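Local coordinates for protein polyketide synthase PksJ (Bacillus subtilis subsp. subtilis, PDB 4J1Q) that catalyses NADPH-dependent, stereoselective reduction of alpha- and beta-keto groups as a ketoreductase domain of the bacillaene assembly line, at residues S337-S340 / G341-N345; E309-Q312 / P313-G317; S237-E241 / D242-E246. All coordinates share one frame; numbering follows the deposited sequence.

Contact 1. Residues S337-S340 / G341-N345. With NDP (NADPH dihydro-nicotinamide-adenine-dinucleotide phosphate), chain B.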
loop_
_atom_site.group_PDB
_atom_site.type_symbol
_atom_site.label_atom_id
_atom_site.label_comp_id
_atom_site.label_asym_id
_atom_site.label_seq_id
_atom_site.Cartn_x
_atom_site.Cartn_y
_atom_site.Cartn_z
ATOM N N SER A 337 -5.628 2.172 -0.226
ATOM C CA SER A 337 -4.719 1.185 -0.808
ATOM C C SER A 337 -5.581 0.089 -1.431
ATOM O O SER A 337 -6.789 0.245 -1.560
ATOM C CB SER A 337 -3.807 0.617 0.304
ATOM O OG SER A 337 -3.013 -0.468 -0.149
ATOM N N SER A 338 -4.988 -1.062 -1.722
ATOM C CA SER A 338 -5.696 -2.055 -2.501
ATOM C C SER A 338 -5.383 -3.448 -1.998
ATOM O O SER A 338 -4.288 -3.713 -1.464
ATOM C CB SER A 338 -5.292 -1.958 -3.976
ATOM O OG SER A 338 -5.586 -3.173 -4.641
ATOM N N VAL A 339 -6.312 -4.364 -2.242
ATOM C CA VAL A 339 -6.033 -5.775 -2.030
ATOM C C VAL A 339 -4.777 -6.277 -2.794
ATOM O O VAL A 339 -4.081 -7.166 -2.339
ATOM C CB VAL A 339 -7.297 -6.611 -2.321
ATOM C CG1 VAL A 339 -6.972 -7.832 -3.157
ATOM C CG2 VAL A 339 -7.969 -7.003 -1.006
ATOM N N SER A 340 -4.428 -5.612 -3.888
ATOM C CA SER A 340 -3.203 -5.943 -4.634
ATOM C C SER A 340 -1.937 -5.748 -3.802
ATOM O O SER A 340 -0.998 -6.532 -3.906
ATOM C CB SER A 340 -3.108 -5.094 -5.900
ATOM O OG SER A 340 -4.372 -5.098 -6.555
ATOM N N GLY A 341 -1.892 -4.667 -3.027
ATOM C CA GLY A 341 -0.751 -4.383 -2.175
ATOM C C GLY A 341 -0.361 -5.529 -1.243
ATOM O O GLY A 341 0.834 -5.795 -1.059
ATOM N N CYS A 342 -1.346 -6.296 -0.768
ATOM C CA CYS A 342 -1.068 -7.346 0.225
ATOM C C CYS A 342 -1.194 -8.779 -0.299
ATOM O O CYS A 342 -0.824 -9.717 0.384
ATOM C CB CYS A 342 -1.928 -7.134 1.482
ATOM S SG CYS A 342 -3.685 -6.865 1.147
ATOM N N LEU A 343 -1.696 -8.952 -1.521
ATOM C CA LEU A 343 -1.813 -10.294 -2.116
ATOM C C LEU A 343 -1.000 -10.405 -3.392
ATOM O O LEU A 343 -0.807 -11.506 -3.947
ATOM C CB LEU A 343 -3.260 -10.600 -2.444
ATOM C CG LEU A 343 -4.262 -10.616 -1.290
ATOM C CD1 LEU A 343 -5.582 -11.170 -1.810
ATOM C CD2 LEU A 343 -3.751 -11.449 -0.118
ATOM N N GLY A 344 -0.536 -9.259 -3.869
ATOM C CA GLY A 344 -0.018 -9.171 -5.218
ATOM C C GLY A 344 -1.173 -9.387 -6.189
ATOM O O GLY A 344 -2.256 -9.782 -5.776
ATOM N N ASN A 345 -0.917 -9.154 -7.476
ATOM C CA ASN A 345 -1.896 -9.441 -8.521
ATOM C C ASN A 345 -1.212 -9.413 -9.898
ATOM O O ASN A 345 -0.441 -8.490 -10.204
ATOM C CB ASN A 345 -2.993 -8.380 -8.494
ATOM C CG ASN A 345 -4.206 -8.772 -9.310
ATOM O OD1 ASN A 345 -4.234 -9.820 -9.954
ATOM N ND2 ASN A 345 -5.215 -7.927 -9.289
HETATM P PA NDP B . -9.831 6.427 -10.356
HETATM O O1A NDP B . -8.708 6.228 -11.381
HETATM O O2A NDP B . -11.256 6.695 -10.727
HETATM O O5B NDP B . -9.357 7.524 -9.297
HETATM C C5B NDP B . -7.979 7.889 -9.184
HETATM C C4B NDP B . -7.947 9.406 -9.288
HETATM O O4B NDP B . -6.629 9.852 -8.961
HETATM C C3B NDP B . -8.171 9.837 -10.730
HETATM O O3B NDP B . -9.328 10.717 -10.659
HETATM C C2B NDP B . -6.915 10.612 -11.121
HETATM O O2B NDP B . -7.271 11.882 -11.749
HETATM C C1B NDP B . -6.262 10.947 -9.793
HETATM N N9A NDP B . -4.782 10.948 -9.990
HETATM C C8A NDP B . -4.031 10.010 -10.671
HETATM N N7A NDP B . -2.700 10.401 -10.598
HETATM C C5A NDP B . -2.630 11.562 -9.807
HETATM C C6A NDP B . -1.590 12.393 -9.396
HETATM N N6A NDP B . -0.288 12.180 -9.774
HETATM N N1A NDP B . -1.870 13.477 -8.618
HETATM C C2A NDP B . -3.148 13.770 -8.273
HETATM N N3A NDP B . -4.171 13.000 -8.699
HETATM C C4A NDP B . -3.940 11.867 -9.433
HETATM O O3 NDP B . -9.783 5.143 -9.380
HETATM P PN NDP B . -10.767 5.023 -8.124
HETATM O O1N NDP B . -11.562 3.756 -8.430
HETATM O O2N NDP B . -11.380 6.365 -7.768
HETATM O O5D NDP B . -9.723 4.658 -6.946
HETATM C C5D NDP B . -9.496 5.503 -5.809
HETATM C C4D NDP B . -8.292 4.926 -5.029
HETATM O O4D NDP B . -8.692 3.692 -4.395
HETATM C C3D NDP B . -7.139 4.568 -5.977
HETATM O O3D NDP B . -5.868 4.950 -5.399
HETATM C C2D NDP B . -7.253 3.082 -6.130
HETATM O O2D NDP B . -5.945 2.531 -6.313
HETATM C C1D NDP B . -7.914 2.598 -4.831
HETATM N N1N NDP B . -8.754 1.416 -5.063
HETATM C C2N NDP B . -9.873 1.474 -5.841
HETATM C C3N NDP B . -10.645 0.320 -6.108
HETATM C C7N NDP B . -11.906 0.419 -6.970
HETATM O O7N NDP B . -12.725 -0.507 -6.921
HETATM N N7N NDP B . -12.073 1.448 -7.835
HETATM C C4N NDP B . -10.220 -0.940 -5.611
HETATM C C5N NDP B . -9.043 -0.974 -4.837
HETATM C C6N NDP B . -8.330 0.225 -4.594
HETATM P P2B NDP B . -6.283 12.616 -12.803
HETATM O O1X NDP B . -5.956 11.483 -13.800
HETATM O O2X NDP B . -7.197 13.750 -13.252
HETATM O O3X NDP B . -5.071 13.075 -12.018
#
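S338 and G341 meet at the start of a short helix, where strand 332-338 of the Rossmann-fold ketoreductase ends beside the nicotinamide of NADPH. S338 is the N-cap. Its hydroxyl, anti to the backbone N (chi1 159°), is set to accept the N-H of S340, with OG 2.8 Å from S340 N in a nearly straight bond of 160°. The carbonyl of the same residue takes the N-H of G341 in a weaker, more bent bond, while N382 binds that oxygen from outside. Two groups of S338 thus meet amides at the opening of the helix, and the residue also packs against Y351 and N355 of helix 349-370.

The side formed by S338, S340, G341 and C342 is tightly packed and buried. C342 N reaches V339 O at 3.3 Å, but it approaches from above the carbonyl plane, and L343 N adds a weak bond to the same oxygen. The side formed by V339, L343 and N345 is looser and partly exposed. There, V339 CG1 and L343 CD1 touch at 3.9 Å, the two side chains crossing obliquely, and F431 of strand 429-435 lies against both. G344, with a positive phi, turns the chain out of the helix; its N-H still bonds weakly to S340 O, and T132 takes the next amide. N345 then folds back only as far as S340, its ND2 remaining 4.0 Å from S340 OG.

In related reductases a serine at the end of this strand faces the substrate carbonyl, and S338 probably has the same place here. On the cofactor side, S337 O lies 3.4 Å from NDP C6N, and S338 CB rests 3.8 Å from that ring carbon.

Contact 2. Residues E309-Q312 / P313-G317. With NDP (NADPH dihydro-nicotinamide-adenine-dinucleotide phosphate), chain B.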
loop_
_atom_site.group_PDB
_atom_site.type_symbol
_atom_site.label_atom_id
_atom_site.label_comp_id
_atom_site.label_asym_id
_atom_site.label_seq_id
_atom_site.Cartn_x
_atom_site.Cartn_y
_atom_site.Cartn_z
ATOM N N GLU A 309 5.428 5.672 -13.152
ATOM C CA GLU A 309 4.236 6.497 -13.243
ATOM C C GLU A 309 3.134 6.004 -12.315
ATOM O O GLU A 309 2.380 6.793 -11.757
ATOM C CB GLU A 309 3.746 6.506 -14.673
ATOM C CG GLU A 309 2.500 7.321 -14.934
ATOM C CD GLU A 309 1.880 6.976 -16.287
ATOM O OE1 GLU A 309 2.582 7.009 -17.330
ATOM O OE2 GLU A 309 0.697 6.579 -16.305
ATOM N N VAL A 310 3.013 4.693 -12.127
ATOM C CA VAL A 310 2.035 4.254 -11.138
ATOM C C VAL A 310 2.506 4.303 -9.685
ATOM O O VAL A 310 1.687 4.486 -8.795
ATOM C CB VAL A 310 1.279 2.957 -11.507
ATOM C CG1 VAL A 310 1.581 2.502 -12.924
ATOM C CG2 VAL A 310 1.490 1.865 -10.466
ATOM N N LEU A 311 3.818 4.244 -9.462
ATOM C CA LEU A 311 4.385 4.454 -8.126
ATOM C C LEU A 311 4.203 5.891 -7.635
ATOM O O LEU A 311 3.993 6.119 -6.450
ATOM C CB LEU A 311 5.876 4.118 -8.095
ATOM C CG LEU A 311 6.332 2.672 -8.200
ATOM C CD1 LEU A 311 7.843 2.629 -8.336
ATOM C CD2 LEU A 311 5.890 1.836 -7.008
ATOM N N GLN A 312 4.296 6.854 -8.546
ATOM C CA GLN A 312 4.481 8.248 -8.159
ATOM C C GLN A 312 3.452 8.755 -7.145
ATOM O O GLN A 312 3.817 9.045 -5.997
ATOM C CB GLN A 312 4.564 9.155 -9.402
ATOM C CG GLN A 312 5.964 9.247 -9.999
ATOM C CD GLN A 312 6.742 10.421 -9.434
ATOM O OE1 GLN A 312 6.647 11.536 -9.941
ATOM N NE2 GLN A 312 7.479 10.192 -8.352
ATOM N N PRO A 313 2.152 8.770 -7.531
ATOM C CA PRO A 313 1.122 9.382 -6.667
ATOM C C PRO A 313 0.999 8.728 -5.310
ATOM O O PRO A 313 0.638 9.394 -4.336
ATOM C CB PRO A 313 -0.191 9.174 -7.453
ATOM C CG PRO A 313 0.130 8.115 -8.477
ATOM C CD PRO A 313 1.585 8.281 -8.804
ATOM N N LYS A 314 1.291 7.428 -5.231
ATOM C CA LYS A 314 1.029 6.680 -3.997
ATOM C C LYS A 314 2.286 6.664 -3.116
ATOM O O LYS A 314 2.241 6.357 -1.916
ATOM C CB LYS A 314 0.550 5.258 -4.325
ATOM C CG LYS A 314 -0.942 5.185 -4.708
ATOM C CD LYS A 314 -1.378 3.778 -5.065
ATOM C CE LYS A 314 -2.830 3.727 -5.527
ATOM N NZ LYS A 314 -3.869 3.760 -4.442
ATOM N N VAL A 315 3.432 6.968 -3.713
ATOM C CA VAL A 315 4.667 6.831 -2.961
ATOM C C VAL A 315 5.278 8.179 -2.630
ATOM O O VAL A 315 5.160 8.634 -1.496
ATOM C CB VAL A 315 5.648 5.843 -3.620
ATOM C CG1 VAL A 315 6.905 5.689 -2.772
ATOM C CG2 VAL A 315 4.956 4.509 -3.772
ATOM N N SER A 316 5.742 8.895 -3.648
ATOM C CA SER A 316 6.170 10.270 -3.471
ATOM C C SER A 316 4.999 11.186 -3.180
ATOM O O SER A 316 5.102 12.097 -2.329
ATOM C CB SER A 316 6.918 10.780 -4.706
ATOM O OG SER A 316 8.218 10.250 -4.720
ATOM N N GLY A 317 3.912 10.992 -3.920
ATOM C CA GLY A 317 2.729 11.814 -3.740
ATOM C C GLY A 317 2.288 11.795 -2.300
ATOM O O GLY A 317 1.972 12.837 -1.731
HETATM P PA NDP B . -9.831 6.427 -10.356
HETATM O O1A NDP B . -8.708 6.228 -11.381
HETATM O O2A NDP B . -11.256 6.695 -10.727
HETATM O O5B NDP B . -9.357 7.524 -9.297
HETATM C C5B NDP B . -7.979 7.889 -9.184
HETATM C C4B NDP B . -7.947 9.406 -9.288
HETATM O O4B NDP B . -6.629 9.852 -8.961
HETATM C C3B NDP B . -8.171 9.837 -10.730
HETATM O O3B NDP B . -9.328 10.717 -10.659
HETATM C C2B NDP B . -6.915 10.612 -11.121
HETATM O O2B NDP B . -7.271 11.882 -11.749
HETATM C C1B NDP B . -6.262 10.947 -9.793
HETATM N N9A NDP B . -4.782 10.948 -9.990
HETATM C C8A NDP B . -4.031 10.010 -10.671
HETATM N N7A NDP B . -2.700 10.401 -10.598
HETATM C C5A NDP B . -2.630 11.562 -9.807
HETATM C C6A NDP B . -1.590 12.393 -9.396
HETATM N N6A NDP B . -0.288 12.180 -9.774
HETATM N N1A NDP B . -1.870 13.477 -8.618
HETATM C C2A NDP B . -3.148 13.770 -8.273
HETATM N N3A NDP B . -4.171 13.000 -8.699
HETATM C C4A NDP B . -3.940 11.867 -9.433
HETATM O O3 NDP B . -9.783 5.143 -9.380
HETATM P PN NDP B . -10.767 5.023 -8.124
HETATM O O1N NDP B . -11.562 3.756 -8.430
HETATM O O2N NDP B . -11.380 6.365 -7.768
HETATM O O5D NDP B . -9.723 4.658 -6.946
HETATM C C5D NDP B . -9.496 5.503 -5.809
HETATM C C4D NDP B . -8.292 4.926 -5.029
HETATM O O4D NDP B . -8.692 3.692 -4.395
HETATM C C3D NDP B . -7.139 4.568 -5.977
HETATM O O3D NDP B . -5.868 4.950 -5.399
HETATM C C2D NDP B . -7.253 3.082 -6.130
HETATM O O2D NDP B . -5.945 2.531 -6.313
HETATM C C1D NDP B . -7.914 2.598 -4.831
HETATM N N1N NDP B . -8.754 1.416 -5.063
HETATM C C2N NDP B . -9.873 1.474 -5.841
HETATM C C3N NDP B . -10.645 0.320 -6.108
HETATM C C7N NDP B . -11.906 0.419 -6.970
HETATM O O7N NDP B . -12.725 -0.507 -6.921
HETATM N N7N NDP B . -12.073 1.448 -7.835
HETATM C C4N NDP B . -10.220 -0.940 -5.611
HETATM C C5N NDP B . -9.043 -0.974 -4.837
HETATM C C6N NDP B . -8.330 0.225 -4.594
HETATM P P2B NDP B . -6.283 12.616 -12.803
HETATM O O1X NDP B . -5.956 11.483 -13.800
HETATM O O2X NDP B . -7.197 13.750 -13.252
HETATM O O3X NDP B . -5.071 13.075 -12.018
#
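The carbonyl oxygen of Q312 is gripped by two amides from opposite faces of its plane. G317 N comes in at 2.8 Å along an almost linear N-H (174°), a reach of five residues as in a pi-type turn. V315 N, only three residues on, binds at 3.1 Å from well above the plane. P313 has no N-H to offer E309 O, and the amide of K314 also lacks the regular bond four residues back; helix 304-324 is kinked here. P313 CD sits 3.4 Å from E309 O, where an N-H would otherwise lie. L311 O partly makes good the break with weak bonds from the amides of K314 and V315, and L311 CD2 lies loosely alongside V315 CG2.

P313 also faces the cofactor: its CB is 3.8 Å from NDP N6A, at the amino group of the adenine. Its carbonyl accepts a hydrogen bond from H289 NE2. Away from the nucleotide, the bent chain of Q312 carries NE2 past S316 to bond with Q86, so the surface of the helix is tied to helix 81-98.

K314 reaches the nicotinamide ribose. Its chain runs extended from CG to CE and turns only at the last torsion (chi4 -79°), which brings NZ within bonding distance of both hydroxyls. NZ donates to NDP O3D at 2.5 Å, short in this model, and to O2D at 3.1 Å; a further bond links it to N355. One ammonium group bridging both ribose hydroxyls would fix the rotation of that sugar and help to set how the nicotinamide lies in the pocket, as in other polyketide ketoreductase domains, where lysine and asparagine have exchanged places relative to the classical YxxxK motif.

Contact 3. Residues S237-E241 / D242-E246. With NDP (NADPH dihydro-nicotinamide-adenine-dinucleotide phosphate), chain B.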
loop_
_atom_site.group_PDB
_atom_site.type_symbol
_atom_site.label_atom_id
_atom_site.label_comp_id
_atom_site.label_asym_id
_atom_site.label_seq_id
_atom_site.Cartn_x
_atom_site.Cartn_y
_atom_site.Cartn_z
ATOM N N SER A 237 -6.382 16.423 -13.810
ATOM C CA SER A 237 -7.140 16.834 -14.979
ATOM C C SER A 237 -7.936 18.098 -14.680
ATOM O O SER A 237 -8.392 18.300 -13.560
ATOM C CB SER A 237 -8.111 15.736 -15.385
ATOM O OG SER A 237 -7.425 14.614 -15.855
ATOM N N VAL A 238 -8.059 18.956 -15.686
ATOM C CA VAL A 238 -9.210 19.841 -15.825
ATOM C C VAL A 238 -10.525 19.063 -15.761
ATOM O O VAL A 238 -10.669 18.040 -16.410
ATOM C CB VAL A 238 -9.126 20.616 -17.164
ATOM C CG1 VAL A 238 -10.357 21.497 -17.359
ATOM C CG2 VAL A 238 -7.859 21.456 -17.195
ATOM N N LEU A 239 -11.491 19.569 -15.017
ATOM C CA LEU A 239 -12.799 18.931 -14.916
ATOM C C LEU A 239 -13.524 18.929 -16.242
ATOM O O LEU A 239 -13.660 19.979 -16.866
ATOM C CB LEU A 239 -13.667 19.657 -13.885
ATOM C CG LEU A 239 -13.416 19.342 -12.415
ATOM C CD1 LEU A 239 -14.510 19.939 -11.542
ATOM C CD2 LEU A 239 -13.291 17.845 -12.167
ATOM N N SER A 240 -14.057 17.772 -16.628
ATOM C CA SER A 240 -15.041 17.721 -17.708
ATOM C C SER A 240 -16.383 18.270 -17.227
ATOM O O SER A 240 -16.547 18.564 -16.041
ATOM C CB SER A 240 -15.206 16.294 -18.228
ATOM O OG SER A 240 -15.619 15.425 -17.192
ATOM N N GLU A 241 -17.327 18.431 -18.153
ATOM C CA GLU A 241 -18.618 19.039 -17.834
ATOM C C GLU A 241 -19.372 18.208 -16.804
ATOM O O GLU A 241 -19.902 18.736 -15.826
ATOM C CB GLU A 241 -19.464 19.186 -19.101
ATOM C CG GLU A 241 -18.892 20.158 -20.121
ATOM C CD GLU A 241 -19.737 20.239 -21.381
ATOM O OE1 GLU A 241 -19.862 19.200 -22.061
ATOM O OE2 GLU A 241 -20.292 21.326 -21.677
ATOM N N ASP A 242 -19.409 16.900 -17.037
ATOM C CA ASP A 242 -20.220 15.997 -16.231
ATOM C C ASP A 242 -19.711 15.965 -14.800
ATOM O O ASP A 242 -20.496 15.991 -13.846
ATOM C CB ASP A 242 -20.226 14.594 -16.847
ATOM C CG ASP A 242 -20.938 14.555 -18.196
ATOM O OD1 ASP A 242 -21.716 15.485 -18.481
ATOM O OD2 ASP A 242 -20.729 13.606 -18.976
ATOM N N LYS A 243 -18.392 16.011 -14.657
ATOM C CA LYS A 243 -17.780 16.094 -13.340
ATOM C C LYS A 243 -18.263 17.324 -12.587
ATOM O O LYS A 243 -18.679 17.231 -11.435
ATOM C CB LYS A 243 -16.254 16.084 -13.444
ATOM C CG LYS A 243 -15.669 14.723 -13.781
ATOM C CD LYS A 243 -15.801 13.752 -12.616
ATOM C CE LYS A 243 -15.618 12.300 -13.052
ATOM N NZ LYS A 243 -14.222 11.990 -13.471
ATOM N N GLU A 244 -18.227 18.476 -13.245
ATOM C CA GLU A 244 -18.757 19.698 -12.656
ATOM C C GLU A 244 -20.247 19.543 -12.375
ATOM O O GLU A 244 -20.752 20.005 -11.348
ATOM C CB GLU A 244 -18.502 20.891 -13.580
ATOM C CG GLU A 244 -18.946 22.232 -13.012
ATOM C CD GLU A 244 -18.161 22.640 -11.781
ATOM O OE1 GLU A 244 -17.101 22.028 -11.521
ATOM O OE2 GLU A 244 -18.600 23.573 -11.074
ATOM N N ASN A 245 -20.940 18.865 -13.284
ATOM C CA ASN A 245 -22.358 18.568 -13.109
ATOM C C ASN A 245 -22.596 17.628 -11.944
ATOM O O ASN A 245 -23.473 17.868 -11.108
ATOM C CB ASN A 245 -22.938 17.970 -14.388
ATOM C CG ASN A 245 -23.205 19.019 -15.443
ATOM O OD1 ASN A 245 -23.735 20.086 -15.144
ATOM N ND2 ASN A 245 -22.805 18.739 -16.676
ATOM N N GLU A 246 -21.797 16.564 -11.892
ATOM C CA GLU A 246 -21.777 15.660 -10.745
ATOM C C GLU A 246 -21.403 16.426 -9.481
ATOM O O GLU A 246 -21.987 16.221 -8.411
ATOM C CB GLU A 246 -20.768 14.525 -10.977
ATOM C CG GLU A 246 -20.908 13.807 -12.310
ATOM C CD GLU A 246 -21.428 12.389 -12.161
ATOM O OE1 GLU A 246 -20.945 11.651 -11.269
ATOM O OE2 GLU A 246 -22.303 11.998 -12.961
HETATM P PA NDP B . -9.831 6.427 -10.356
HETATM O O1A NDP B . -8.708 6.228 -11.381
HETATM O O2A NDP B . -11.256 6.695 -10.727
HETATM O O5B NDP B . -9.357 7.524 -9.297
HETATM C C5B NDP B . -7.979 7.889 -9.184
HETATM C C4B NDP B . -7.947 9.406 -9.288
HETATM O O4B NDP B . -6.629 9.852 -8.961
HETATM C C3B NDP B . -8.171 9.837 -10.730
HETATM O O3B NDP B . -9.328 10.717 -10.659
HETATM C C2B NDP B . -6.915 10.612 -11.121
HETATM O O2B NDP B . -7.271 11.882 -11.749
HETATM C C1B NDP B . -6.262 10.947 -9.793
HETATM N N9A NDP B . -4.782 10.948 -9.990
HETATM C C8A NDP B . -4.031 10.010 -10.671
HETATM N N7A NDP B . -2.700 10.401 -10.598
HETATM C C5A NDP B . -2.630 11.562 -9.807
HETATM C C6A NDP B . -1.590 12.393 -9.396
HETATM N N6A NDP B . -0.288 12.180 -9.774
HETATM N N1A NDP B . -1.870 13.477 -8.618
HETATM C C2A NDP B . -3.148 13.770 -8.273
HETATM N N3A NDP B . -4.171 13.000 -8.699
HETATM C C4A NDP B . -3.940 11.867 -9.433
HETATM O O3 NDP B . -9.783 5.143 -9.380
HETATM P PN NDP B . -10.767 5.023 -8.124
HETATM O O1N NDP B . -11.562 3.756 -8.430
HETATM O O2N NDP B . -11.380 6.365 -7.768
HETATM O O5D NDP B . -9.723 4.658 -6.946
HETATM C C5D NDP B . -9.496 5.503 -5.809
HETATM C C4D NDP B . -8.292 4.926 -5.029
HETATM O O4D NDP B . -8.692 3.692 -4.395
HETATM C C3D NDP B . -7.139 4.568 -5.977
HETATM O O3D NDP B . -5.868 4.950 -5.399
HETATM C C2D NDP B . -7.253 3.082 -6.130
HETATM O O2D NDP B . -5.945 2.531 -6.313
HETATM C C1D NDP B . -7.914 2.598 -4.831
HETATM N N1N NDP B . -8.754 1.416 -5.063
HETATM C C2N NDP B . -9.873 1.474 -5.841
HETATM C C3N NDP B . -10.645 0.320 -6.108
HETATM C C7N NDP B . -11.906 0.419 -6.970
HETATM O O7N NDP B . -12.725 -0.507 -6.921
HETATM N N7N NDP B . -12.073 1.448 -7.835
HETATM C C4N NDP B . -10.220 -0.940 -5.611
HETATM C C5N NDP B . -9.043 -0.974 -4.837
HETATM C C6N NDP B . -8.330 0.225 -4.594
HETATM P P2B NDP B . -6.283 12.616 -12.803
HETATM O O1X NDP B . -5.956 11.483 -13.800
HETATM O O2X NDP B . -7.197 13.750 -13.252
HETATM O O3X NDP B . -5.071 13.075 -12.018
#
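The torsions of L239 and E244 bring a methyl against a carboxylate: CG of L239 lies beside its backbone N (chi1 -80°), whereas the E244 chain starts anti to its N and bends at chi2 (65°). E244 OE1 thereby comes to 3.3 Å from L239 CD1, the two side chains meeting at about a right angle. The other methyl of L239, CD2, packs 3.7 Å from K243 CB. Bends at chi2 and chi4 lead K243 NZ away from this apolar patch to the carbonyl of A211, in what is probably the glycine-rich, Rossmann-type turn.

The segment follows the second strand of the Rossmann unit, 230-234, and opens helix 241-252. S240 holds the N-cap position, but its hydroxyl makes no capping bond; OG instead touches K243 CG at 3.5 Å. Its carbonyl accepts E244 N at 3.3 Å, and one residue on, N245 N reaches E241 O at 2.7 Å.

Earlier in the loop, S237 grips the cofactor. Its backbone N and its OG each donate to NDP O2X at 2.8 Å, so a single oxygen of the adenosine 2'-phosphate is held twice. That phosphate distinguishes NADPH from NADH, and R236 N is a further hydrogen-bond donor to the cofactor just before S237.

How the contacts relate
All three contacts touch the same NADPH, and each meets a different part of it. Contact 3 holds the 2'-phosphate, contact 2 runs from the adenine to the nicotinamide ribose, and contact 1 borders the nicotinamide ring. Contacts 1 and 2 are the close pair, with centres 15 Å apart and nearest atoms about 5 Å apart; helix 304-324 leads on to strand 332-338, and N355 links their pocket sides. Contact 3, at the surface, has its centre 24 Å from that of contact 2 and 30 Å from that of contact 1. The extended cofactor spans from it to the other two, whose nearest atoms lie about 11 and 18 Å away.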